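Long-range contacts in CT296 (Chlamydia trachomatis, PDB 3QH6), which is of unknown function but resembles iron(II) and 2-oxoglutarate-dependent enzymes in structure: residues Ile104-Leu114 / Leu126-Phe137; Leu7-Gln16 / His79-Arg87. All coordinates share one frame; numbering follows the deposited sequence.

Close to the N terminus, Leu7-Gln16 carries the start of helix 9-18, and 62 residues pass, through strand 20-23 and helices 29-42 and 66-75, before His79-Arg87 on helix 77-85 closes interaction 2. After strand 91-98 the chain opens interaction 1 at Ile104-Leu114, and a connection of only 11 residues brings it back as Leu126-Phe137. The two loops therefore follow in series, neither nested nor crossed. They still meet in space: the Phe127 ring of interaction 1 packs against Leu80, Ala81 and Leu84 of interaction 2, and Arg87 forms a salt bridge with Asp110, so helix 77-85 is tied to the sheet.

Interaction 1: Ile104-Leu114 / Leu126-Phe137; sequences ILFDDCDCSVL and LFFSGEYPQDVF
Ser112 sets its CB over one face of the Phe128 ring, 3.4 Å from CZ, a CH-pi contact in the tightly packed part of the pairing. The ring can fold back over its strand partner because Phe128 CG stands between the backbone N and the carbonyl carbon (chi1 65°). On the same side of the sheet, Leu114 CG lies 3.9 Å from Tyr132 CE1, and Leu114 CD1 meets the Phe137 ring. Ile104 CD1 sits over the centre of the Tyr132 ring, 3.8 Å from its centroid, and Tyr132 OH donates to Phe137 O from above the carbonyl plane. On the other side, the Val113 and Phe127 side chains lie side by side, with Val113 CG2 3.4 Å from Phe127 CD2, while Cys111 SG comes to the edge of that ring. These strands form an antiparallel beta hairpin within the sheet of a domain assigned to the cupin clan, consistent with the likeness to iron(II) 2-oxoglutarate-dependent enzymes. Ser112 pairs with Phe128 and Leu114 with Leu126 through two backbone bonds each, the straightest being Ser112 N to Phe128 O at 2.8 Å and 166°. Beyond the ladder the segments spread and water takes over. One water joins Ile104 O to Tyr132 N, a second joins Leu105 O to Gly130 O, and a third accepts from Gly130 N while donating to Asp107 O and Cys109 O. A fourth lies between Gly130 O and Ser112 OG, which also bonds Arg149. On the solvent side Phe106 CE1 lies 3.9 Å from Gly130 CA, with Glu131 N in plane at the ring edge.

Interaction 2: Leu7-Gln16 / His79-Arg87; sequences LHLEHKRYFQ and HLAAELTHR
Glu83 OE2 accepts a 3.1 Å salt-bridge hydrogen bond from Lys12 NZ, on the anti lone pair that faces away from OE1. The two side chains cross at about a right angle: Glu83 is extended, with CG anti to its backbone N (chi1 -173°), whereas Lys12 bends at its last torsion (chi4 -111°), which lays the CE-NZ end alongside OE2. The other oxygen, Glu83 OE1, accepts from a water that also takes the N-H of Leu7, so both carboxylate oxygens link back to Leu7-Gln16. Leu7 CD1 lies over a face of the Glu83 carboxylate, 3.5 Å from OE1, and Leu7 CG rests 3.8 Å from Leu80 CD2. Leu84 carries the apolar centre. Its CB lies over one face of the Phe15 ring, 4.1 Å from the centroid and shifted toward the rim, while its CD2 reaches Phe15 CB at 3.7 Å. A second water donates to both Gln16 OE1 and Leu84 O, joining the helices near the outer end of the contact. His8 and His11 make a capping box, His8 ND1 accepting from Glu10 N and His11 ND1 from His8 N, and the chain leaves the other helix at His86 through a Schellman motif. The short helical segments cross at -67° with axes 10.1 Å apart. Around them, Leu7 and Phe15 also touch strand 20-23, at Phe23 and Ile21, and Leu80 and Leu84 press on Phe127 of strand 125-128, so both helices pack onto neighbouring strands of the sheet.

Interaction 1: Ile104-Leu114 / Leu126-Phe137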
loop_
_atom_site.group_PDB
_atom_site.type_symbol
_atom_site.label_atom_id
_atom_site.label_comp_id
_atom_site.label_asym_id
_atom_site.label_seq_id
_atom_site.Cartn_x
_atom_site.Cartn_y
_atom_site.Cartn_z
ATOM N N ILE A 104 4.607 11.498 2.676
ATOM C CA ILE A 104 3.262 11.070 2.322
ATOM C C ILE A 104 2.313 12.211 2.599
ATOM O O ILE A 104 1.917 12.430 3.751
ATOM C CB ILE A 104 2.830 9.875 3.198
ATOM C CG1 ILE A 104 3.867 8.756 3.112
ATOM C CG2 ILE A 104 1.431 9.391 2.802
ATOM C CD1 ILE A 104 3.562 7.590 4.040
ATOM N N LEU A 105 1.939 12.953 1.568
ATOM C CA LEU A 105 1.104 14.145 1.804
ATOM C C LEU A 105 -0.363 13.829 1.533
ATOM O O LEU A 105 -0.678 12.740 1.089
ATOM C CB LEU A 105 1.564 15.285 0.896
ATOM C CG LEU A 105 3.070 15.479 0.958
ATOM C CD1 LEU A 105 3.558 16.465 -0.102
ATOM C CD2 LEU A 105 3.405 15.943 2.345
ATOM N N PHE A 106 -1.261 14.779 1.786
ATOM C CA PHE A 106 -2.681 14.548 1.530
ATOM C C PHE A 106 -2.982 14.220 0.055
ATOM O O PHE A 106 -2.469 14.865 -0.863
ATOM C CB PHE A 106 -3.515 15.789 1.971
ATOM C CG PHE A 106 -5.002 15.637 1.710
ATOM C CD1 PHE A 106 -5.773 14.839 2.527
ATOM C CD2 PHE A 106 -5.627 16.295 0.663
ATOM C CE1 PHE A 106 -7.130 14.681 2.295
ATOM C CE2 PHE A 106 -6.985 16.144 0.440
ATOM C CZ PHE A 106 -7.736 15.323 1.276
ATOM N N ASP A 107 -3.858 13.239 -0.156
ATOM C CA ASP A 107 -4.379 12.912 -1.478
ATOM C C ASP A 107 -5.847 12.589 -1.270
ATOM O O ASP A 107 -6.207 11.920 -0.304
ATOM C CB ASP A 107 -3.616 11.690 -2.054
ATOM C CG ASP A 107 -3.995 11.370 -3.494
ATOM O OD1 ASP A 107 -5.145 10.954 -3.725
ATOM O OD2 ASP A 107 -3.121 11.459 -4.391
ATOM N N ASP A 108 -6.711 13.085 -2.146
ATOM C CA ASP A 108 -8.150 12.952 -1.918
ATOM C C ASP A 108 -8.741 11.675 -2.520
ATOM O O ASP A 108 -9.981 11.541 -2.571
ATOM C CB ASP A 108 -8.913 14.205 -2.446
ATOM C CG ASP A 108 -8.938 14.289 -3.967
ATOM O OD1 ASP A 108 -8.149 13.576 -4.621
ATOM O OD2 ASP A 108 -9.733 15.093 -4.517
ATOM N N CYS A 109 -7.889 10.718 -2.918
ATOM C CA CYS A 109 -8.387 9.454 -3.496
ATOM C C CYS A 109 -9.305 8.671 -2.537
ATOM O O CYS A 109 -9.327 8.926 -1.340
ATOM C CB CYS A 109 -7.214 8.550 -3.954
ATOM S SG CYS A 109 -6.142 7.991 -2.557
ATOM N N ASP A 110 -10.078 7.724 -3.069
ATOM C CA ASP A 110 -10.998 6.938 -2.244
ATOM C C ASP A 110 -10.243 6.207 -1.132
ATOM O O ASP A 110 -10.703 6.134 -0.001
ATOM C CB ASP A 110 -11.757 5.913 -3.101
ATOM C CG ASP A 110 -12.611 6.556 -4.165
ATOM O OD1 ASP A 110 -12.037 7.223 -5.050
ATOM O OD2 ASP A 110 -13.852 6.382 -4.125
ATOM N N CYS A 111 -9.078 5.647 -1.450
ATOM C CA CYS A 111 -8.358 4.845 -0.439
ATOM C C CYS A 111 -6.885 4.790 -0.793
ATOM O O CYS A 111 -6.548 4.600 -1.962
ATOM C CB CYS A 111 -8.906 3.407 -0.390
ATOM S SG CYS A 111 -8.293 2.451 1.067
ATOM N N SER A 112 -6.002 4.956 0.187
ATOM C CA SER A 112 -4.578 4.720 -0.075
ATOM C C SER A 112 -4.084 3.414 0.570
ATOM O O SER A 112 -4.669 2.918 1.542
ATOM C CB SER A 112 -3.745 5.914 0.417
ATOM O OG SER A 112 -4.115 7.114 -0.247
ATOM N N VAL A 113 -2.975 2.877 0.066
ATOM C CA VAL A 113 -2.330 1.777 0.765
ATOM C C VAL A 113 -0.868 2.098 0.885
ATOM O O VAL A 113 -0.215 2.412 -0.107
ATOM C CB VAL A 113 -2.497 0.439 0.015
ATOM C CG1 VAL A 113 -1.616 -0.666 0.681
ATOM C CG2 VAL A 113 -3.952 0.039 -0.000
ATOM N N LEU A 114 -0.350 2.045 2.101
ATOM C CA LEU A 114 1.082 2.222 2.309
ATOM C C LEU A 114 1.624 0.816 2.446
ATOM O O LEU A 114 1.214 0.087 3.323
ATOM C CB LEU A 114 1.338 3.054 3.585
ATOM C CG LEU A 114 2.782 3.341 4.032
ATOM C CD1 LEU A 114 3.556 2.061 4.344
ATOM C CD2 LEU A 114 3.501 4.136 2.997
ATOM N N LEU A 126 -0.828 -0.627 5.166
ATOM C CA LEU A 126 -1.838 0.154 5.871
ATOM C C LEU A 126 -2.839 0.681 4.855
ATOM O O LEU A 126 -2.429 1.379 3.921
ATOM C CB LEU A 126 -1.155 1.334 6.623
ATOM C CG LEU A 126 -2.042 2.366 7.354
ATOM C CD1 LEU A 126 -2.764 1.726 8.549
ATOM C CD2 LEU A 126 -1.236 3.570 7.830
ATOM N N PHE A 127 -4.122 0.319 4.977
ATOM C CA PHE A 127 -5.152 0.948 4.156
ATOM C C PHE A 127 -5.632 2.169 4.937
ATOM O O PHE A 127 -5.873 2.060 6.132
ATOM C CB PHE A 127 -6.373 0.075 3.962
ATOM C CG PHE A 127 -6.127 -1.164 3.113
ATOM C CD1 PHE A 127 -5.553 -2.298 3.684
ATOM C CD2 PHE A 127 -6.524 -1.190 1.773
ATOM C CE1 PHE A 127 -5.367 -3.471 2.930
ATOM C CE2 PHE A 127 -6.332 -2.361 0.993
ATOM C CZ PHE A 127 -5.748 -3.485 1.563
ATOM N N PHE A 128 -5.839 3.303 4.281
ATOM C CA PHE A 128 -6.349 4.462 4.997
ATOM C C PHE A 128 -6.951 5.446 4.014
ATOM O O PHE A 128 -6.690 5.369 2.821
ATOM C CB PHE A 128 -5.215 5.170 5.778
ATOM C CG PHE A 128 -4.124 5.791 4.888
ATOM C CD1 PHE A 128 -4.138 7.153 4.590
ATOM C CD2 PHE A 128 -3.082 5.009 4.384
ATOM C CE1 PHE A 128 -3.149 7.717 3.792
ATOM C CE2 PHE A 128 -2.090 5.556 3.577
ATOM C CZ PHE A 128 -2.121 6.917 3.278
ATOM N N SER A 129 -7.731 6.409 4.501
ATOM C CA SER A 129 -8.131 7.470 3.601
ATOM C C SER A 129 -7.777 8.808 4.202
ATOM O O SER A 129 -7.584 8.921 5.388
ATOM C CB SER A 129 -9.615 7.366 3.212
ATOM O OG SER A 129 -10.458 7.964 4.149
ATOM N N GLY A 130 -7.669 9.820 3.365
ATOM C CA GLY A 130 -7.254 11.137 3.848
ATOM C C GLY A 130 -5.775 11.212 4.201
ATOM O O GLY A 130 -4.950 10.542 3.604
ATOM N N GLU A 131 -5.430 12.042 5.173
ATOM C CA GLU A 131 -4.020 12.219 5.588
ATOM C C GLU A 131 -3.452 10.935 6.213
ATOM O O GLU A 131 -4.174 10.183 6.865
ATOM C CB GLU A 131 -3.926 13.372 6.602
ATOM C CG GLU A 131 -4.553 14.681 6.043
ATOM C CD GLU A 131 -3.649 15.883 6.194
ATOM O OE1 GLU A 131 -2.734 15.833 7.044
ATOM O OE2 GLU A 131 -3.862 16.882 5.464
ATOM N N TYR A 132 -2.159 10.711 6.031
ATOM C CA TYR A 132 -1.498 9.565 6.641
ATOM C C TYR A 132 -1.676 9.627 8.158
ATOM O O TYR A 132 -1.422 10.679 8.773
ATOM C CB TYR A 132 -0.005 9.552 6.273
ATOM C CG TYR A 132 0.691 8.280 6.685
ATOM C CD1 TYR A 132 0.442 7.095 6.000
ATOM C CD2 TYR A 132 1.606 8.261 7.737
ATOM C CE1 TYR A 132 1.063 5.933 6.357
ATOM C CE2 TYR A 132 2.232 7.086 8.107
ATOM C CZ TYR A 132 1.949 5.927 7.409
ATOM O OH TYR A 132 2.550 4.742 7.731
ATOM N N PRO A 133 -2.119 8.511 8.773
ATOM C CA PRO A 133 -2.399 8.525 10.219
ATOM C C PRO A 133 -1.153 8.443 11.062
ATOM O O PRO A 133 -0.281 7.590 10.842
ATOM C CB PRO A 133 -3.263 7.273 10.420
ATOM C CG PRO A 133 -2.909 6.395 9.341
ATOM C CD PRO A 133 -2.595 7.264 8.152
ATOM N N GLN A 134 -1.093 9.318 12.059
ATOM C CA GLN A 134 0.051 9.394 12.948
ATOM C C GLN A 134 -0.040 8.325 14.034
ATOM O O GLN A 134 -1.132 7.965 14.490
ATOM C CB GLN A 134 0.147 10.800 13.554
ATOM C CG GLN A 134 0.348 11.900 12.509
ATOM C CD GLN A 134 1.602 11.693 11.666
ATOM O OE1 GLN A 134 1.530 11.420 10.462
ATOM N NE2 GLN A 134 2.758 11.826 12.299
ATOM N N ASP A 135 1.119 7.806 14.422
ATOM C CA ASP A 135 1.213 6.815 15.485
ATOM C C ASP A 135 0.455 5.529 15.164
ATOM O O ASP A 135 -0.160 4.936 16.048
ATOM C CB ASP A 135 0.709 7.398 16.811
ATOM N N VAL A 136 0.489 5.107 13.900
ATOM C CA VAL A 136 -0.058 3.808 13.512
ATOM C C VAL A 136 1.053 2.938 12.903
ATOM O O VAL A 136 1.187 1.767 13.249
ATOM C CB VAL A 136 -1.265 3.943 12.533
ATOM C CG1 VAL A 136 -1.701 2.583 12.015
ATOM C CG2 VAL A 136 -2.436 4.634 13.222
ATOM N N PHE A 137 1.851 3.508 11.993
ATOM C CA PHE A 137 2.899 2.724 11.336
ATOM C C PHE A 137 4.104 3.562 10.923
ATOM O O PHE A 137 3.966 4.665 10.380
ATOM C CB PHE A 137 2.341 2.008 10.089
ATOM C CG PHE A 137 3.363 1.126 9.399
ATOM C CD1 PHE A 137 3.712 -0.102 9.937
ATOM C CD2 PHE A 137 3.985 1.536 8.225
ATOM C CE1 PHE A 137 4.673 -0.910 9.313
ATOM C CE2 PHE A 137 4.956 0.735 7.596
ATOM C CZ PHE A 137 5.293 -0.496 8.148
HETATM O O HOH W 1 -0.944 12.720 4.406
HETATM O O HOH W 2 -2.580 10.874 2.273
HETATM O O HOH W 3 -7.772 9.932 0.573
HETATM O O HOH W 4 -5.599 8.693 1.355
#

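Interaction 2: Leu7-Gln16 / His79-Arg87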
loop_
_atom_site.group_PDB
_atom_site.type_symbol
_atom_site.label_atom_id
_atom_site.label_comp_id
_atom_site.label_asym_id
_atom_site.label_seq_id
_atom_site.Cartn_x
_atom_site.Cartn_y
_atom_site.Cartn_z
ATOM N N LEU A 7 -10.839 -10.728 3.726
ATOM C CA LEU A 7 -11.234 -9.808 4.800
ATOM C C LEU A 7 -12.292 -10.410 5.710
ATOM O O LEU A 7 -13.212 -11.068 5.244
ATOM C CB LEU A 7 -11.824 -8.529 4.191
ATOM C CG LEU A 7 -10.808 -7.535 3.656
ATOM C CD1 LEU A 7 -11.528 -6.409 2.852
ATOM C CD2 LEU A 7 -10.007 -6.966 4.813
ATOM N N HIS A 8 -12.169 -10.168 7.011
ATOM C CA HIS A 8 -13.192 -10.590 7.964
ATOM C C HIS A 8 -14.055 -9.352 8.308
ATOM O O HIS A 8 -13.580 -8.209 8.283
ATOM C CB HIS A 8 -12.521 -11.149 9.216
ATOM C CG HIS A 8 -13.462 -11.809 10.164
ATOM N ND1 HIS A 8 -14.062 -11.137 11.210
ATOM C CD2 HIS A 8 -13.877 -13.097 10.260
ATOM C CE1 HIS A 8 -14.831 -11.972 11.891
ATOM N NE2 HIS A 8 -14.724 -13.173 11.341
ATOM N N LEU A 9 -15.320 -9.584 8.641
ATOM C CA LEU A 9 -16.204 -8.509 9.109
ATOM C C LEU A 9 -15.550 -7.608 10.171
ATOM O O LEU A 9 -15.784 -6.385 10.222
ATOM C CB LEU A 9 -17.485 -9.129 9.654
ATOM C CG LEU A 9 -18.496 -8.136 10.219
ATOM C CD1 LEU A 9 -18.829 -7.111 9.142
ATOM C CD2 LEU A 9 -19.735 -8.872 10.715
ATOM N N GLU A 10 -14.675 -8.160 10.997
ATOM C CA GLU A 10 -14.084 -7.326 12.049
ATOM C C GLU A 10 -12.990 -6.420 11.523
ATOM O O GLU A 10 -12.690 -5.374 12.133
ATOM C CB GLU A 10 -13.520 -8.191 13.182
ATOM C CG GLU A 10 -14.571 -8.891 14.046
ATOM C CD GLU A 10 -15.529 -7.927 14.768
ATOM O OE1 GLU A 10 -15.127 -6.788 15.106
ATOM O OE2 GLU A 10 -16.689 -8.317 15.002
ATOM N N HIS A 11 -12.365 -6.823 10.408
ATOM C CA HIS A 11 -11.443 -5.939 9.711
ATOM C C HIS A 11 -12.236 -4.754 9.127
ATOM O O HIS A 11 -11.827 -3.590 9.235
ATOM C CB HIS A 11 -10.697 -6.683 8.597
ATOM C CG HIS A 11 -9.869 -7.830 9.087
ATOM N ND1 HIS A 11 -9.726 -9.003 8.373
ATOM C CD2 HIS A 11 -9.140 -7.980 10.217
ATOM C CE1 HIS A 11 -8.951 -9.838 9.050
ATOM N NE2 HIS A 11 -8.570 -9.237 10.168
ATOM N N LYS A 12 -13.386 -5.042 8.529
ATOM C CA LYS A 12 -14.236 -3.959 8.007
ATOM C C LYS A 12 -14.642 -3.014 9.124
ATOM O O LYS A 12 -14.629 -1.766 8.973
ATOM C CB LYS A 12 -15.489 -4.510 7.296
ATOM C CG LYS A 12 -15.231 -5.269 5.969
ATOM C CD LYS A 12 -16.477 -6.073 5.578
ATOM C CE LYS A 12 -16.243 -6.971 4.374
ATOM N NZ LYS A 12 -17.013 -6.477 3.196
ATOM N N ARG A 13 -14.994 -3.576 10.278
ATOM C CA ARG A 13 -15.469 -2.763 11.391
ATOM C C ARG A 13 -14.367 -1.902 11.925
ATOM O O ARG A 13 -14.613 -0.768 12.285
ATOM C CB ARG A 13 -16.022 -3.656 12.514
ATOM C CG ARG A 13 -17.310 -4.329 12.104
ATOM C CD ARG A 13 -17.831 -5.319 13.162
ATOM N NE ARG A 13 -19.240 -5.596 12.904
ATOM C CZ ARG A 13 -19.935 -6.585 13.449
ATOM N NH1 ARG A 13 -19.350 -7.441 14.281
ATOM N NH2 ARG A 13 -21.220 -6.724 13.148
ATOM N N TYR A 14 -13.141 -2.422 11.962
ATOM C CA TYR A 14 -12.018 -1.615 12.446
ATOM C C TYR A 14 -11.806 -0.423 11.490
ATOM O O TYR A 14 -11.641 0.715 11.930
ATOM C CB TYR A 14 -10.738 -2.461 12.546
ATOM C CG TYR A 14 -9.627 -1.766 13.316
ATOM C CD1 TYR A 14 -9.517 -1.919 14.690
ATOM C CD2 TYR A 14 -8.721 -0.917 12.674
ATOM C CE1 TYR A 14 -8.530 -1.291 15.403
ATOM C CE2 TYR A 14 -7.716 -0.266 13.396
ATOM C CZ TYR A 14 -7.631 -0.467 14.760
ATOM O OH TYR A 14 -6.657 0.162 15.505
ATOM N N PHE A 15 -11.838 -0.693 10.183
ATOM C CA PHE A 15 -11.615 0.365 9.186
ATOM C C PHE A 15 -12.746 1.414 9.255
ATOM O O PHE A 15 -12.521 2.650 9.143
ATOM C CB PHE A 15 -11.514 -0.268 7.802
ATOM C CG PHE A 15 -11.297 0.737 6.710
ATOM C CD1 PHE A 15 -12.357 1.220 5.997
ATOM C CD2 PHE A 15 -10.028 1.217 6.441
ATOM C CE1 PHE A 15 -12.151 2.174 4.989
ATOM C CE2 PHE A 15 -9.815 2.172 5.441
ATOM C CZ PHE A 15 -10.874 2.650 4.732
ATOM N N GLN A 16 -13.972 0.936 9.462
ATOM C CA GLN A 16 -15.124 1.838 9.603
ATOM C C GLN A 16 -14.996 2.741 10.825
ATOM O O GLN A 16 -15.358 3.927 10.807
ATOM C CB GLN A 16 -16.401 1.008 9.672
ATOM C CG GLN A 16 -16.773 0.465 8.283
ATOM C CD GLN A 16 -17.618 -0.809 8.317
ATOM O OE1 GLN A 16 -17.748 -1.495 7.304
ATOM N NE2 GLN A 16 -18.210 -1.106 9.460
ATOM N N HIS A 79 -9.122 -4.814 -5.085
ATOM C CA HIS A 79 -10.385 -5.403 -4.667
ATOM C C HIS A 79 -10.559 -5.244 -3.153
ATOM O O HIS A 79 -11.658 -4.989 -2.683
ATOM C CB HIS A 79 -10.477 -6.885 -5.114
ATOM C CG HIS A 79 -10.643 -7.040 -6.594
ATOM N ND1 HIS A 79 -9.574 -7.130 -7.466
ATOM C CD2 HIS A 79 -11.757 -7.093 -7.365
ATOM C CE1 HIS A 79 -10.024 -7.238 -8.704
ATOM N NE2 HIS A 79 -11.344 -7.217 -8.672
ATOM N N LEU A 80 -9.470 -5.339 -2.394
ATOM C CA LEU A 80 -9.554 -5.177 -0.933
ATOM C C LEU A 80 -9.897 -3.746 -0.543
ATOM O O LEU A 80 -10.722 -3.503 0.352
ATOM C CB LEU A 80 -8.249 -5.590 -0.272
ATOM C CG LEU A 80 -7.941 -7.091 -0.417
ATOM C CD1 LEU A 80 -6.499 -7.326 0.010
ATOM C CD2 LEU A 80 -8.958 -7.946 0.396
ATOM N N ALA A 81 -9.282 -2.794 -1.232
ATOM C CA ALA A 81 -9.590 -1.367 -1.007
ATOM C C ALA A 81 -11.052 -1.058 -1.337
ATOM O O ALA A 81 -11.730 -0.327 -0.602
ATOM C CB ALA A 81 -8.669 -0.499 -1.868
ATOM N N ALA A 82 -11.562 -1.626 -2.426
ATOM C CA ALA A 82 -12.934 -1.340 -2.823
ATOM C C ALA A 82 -13.864 -1.930 -1.783
ATOM O O ALA A 82 -14.874 -1.335 -1.425
ATOM C CB ALA A 82 -13.232 -1.944 -4.214
ATOM N N GLU A 83 -13.526 -3.124 -1.291
ATOM C CA GLU A 83 -14.368 -3.786 -0.284
ATOM C C GLU A 83 -14.465 -2.989 1.037
ATOM O O GLU A 83 -15.543 -2.831 1.608
ATOM C CB GLU A 83 -13.825 -5.214 -0.002
ATOM C CG GLU A 83 -14.723 -6.027 0.891
ATOM C CD GLU A 83 -14.367 -7.509 0.886
ATOM O OE1 GLU A 83 -13.364 -7.884 0.218
ATOM O OE2 GLU A 83 -15.094 -8.287 1.552
ATOM N N LEU A 84 -13.331 -2.487 1.504
ATOM C CA LEU A 84 -13.258 -1.694 2.729
ATOM C C LEU A 84 -14.022 -0.376 2.610
ATOM O O LEU A 84 -14.601 0.091 3.594
ATOM C CB LEU A 84 -11.801 -1.367 3.073
ATOM C CG LEU A 84 -11.015 -2.543 3.648
ATOM C CD1 LEU A 84 -9.504 -2.297 3.584
ATOM C CD2 LEU A 84 -11.501 -2.856 5.118
ATOM N N THR A 85 -14.013 0.203 1.402
ATOM C CA THR A 85 -14.610 1.515 1.176
ATOM C C THR A 85 -16.027 1.442 0.605
ATOM O O THR A 85 -16.654 2.481 0.378
ATOM C CB THR A 85 -13.737 2.380 0.272
ATOM O OG1 THR A 85 -13.518 1.740 -1.008
ATOM C CG2 THR A 85 -12.416 2.626 0.923
ATOM N N HIS A 86 -16.550 0.230 0.447
ATOM C CA HIS A 86 -17.865 0.029 -0.198
ATOM C C HIS A 86 -17.999 0.691 -1.560
ATOM O O HIS A 86 -19.032 1.273 -1.880
ATOM C CB HIS A 86 -19.005 0.499 0.706
ATOM C CG HIS A 86 -19.193 -0.345 1.927
ATOM N ND1 HIS A 86 -20.354 -0.333 2.672
ATOM C CD2 HIS A 86 -18.365 -1.231 2.537
ATOM C CE1 HIS A 86 -20.231 -1.168 3.691
ATOM N NE2 HIS A 86 -19.034 -1.726 3.632
ATOM N N ARG A 87 -16.959 0.558 -2.375
ATOM C CA ARG A 87 -16.949 1.041 -3.745
ATOM C C ARG A 87 -17.110 -0.141 -4.691
ATOM O O ARG A 87 -16.659 -1.238 -4.367
ATOM C CB ARG A 87 -15.613 1.728 -4.042
ATOM C CG ARG A 87 -15.419 3.038 -3.298
ATOM C CD ARG A 87 -16.681 3.875 -3.316
ATOM N NE ARG A 87 -16.407 5.284 -3.040
ATOM C CZ ARG A 87 -17.201 6.081 -2.331
ATOM N NH1 ARG A 87 -18.325 5.611 -1.804
ATOM N NH2 ARG A 87 -16.867 7.351 -2.141
HETATM O O HOH W 5 -12.012 -10.434 1.177
HETATM O O HOH W 6 -15.582 -1.575 5.394
#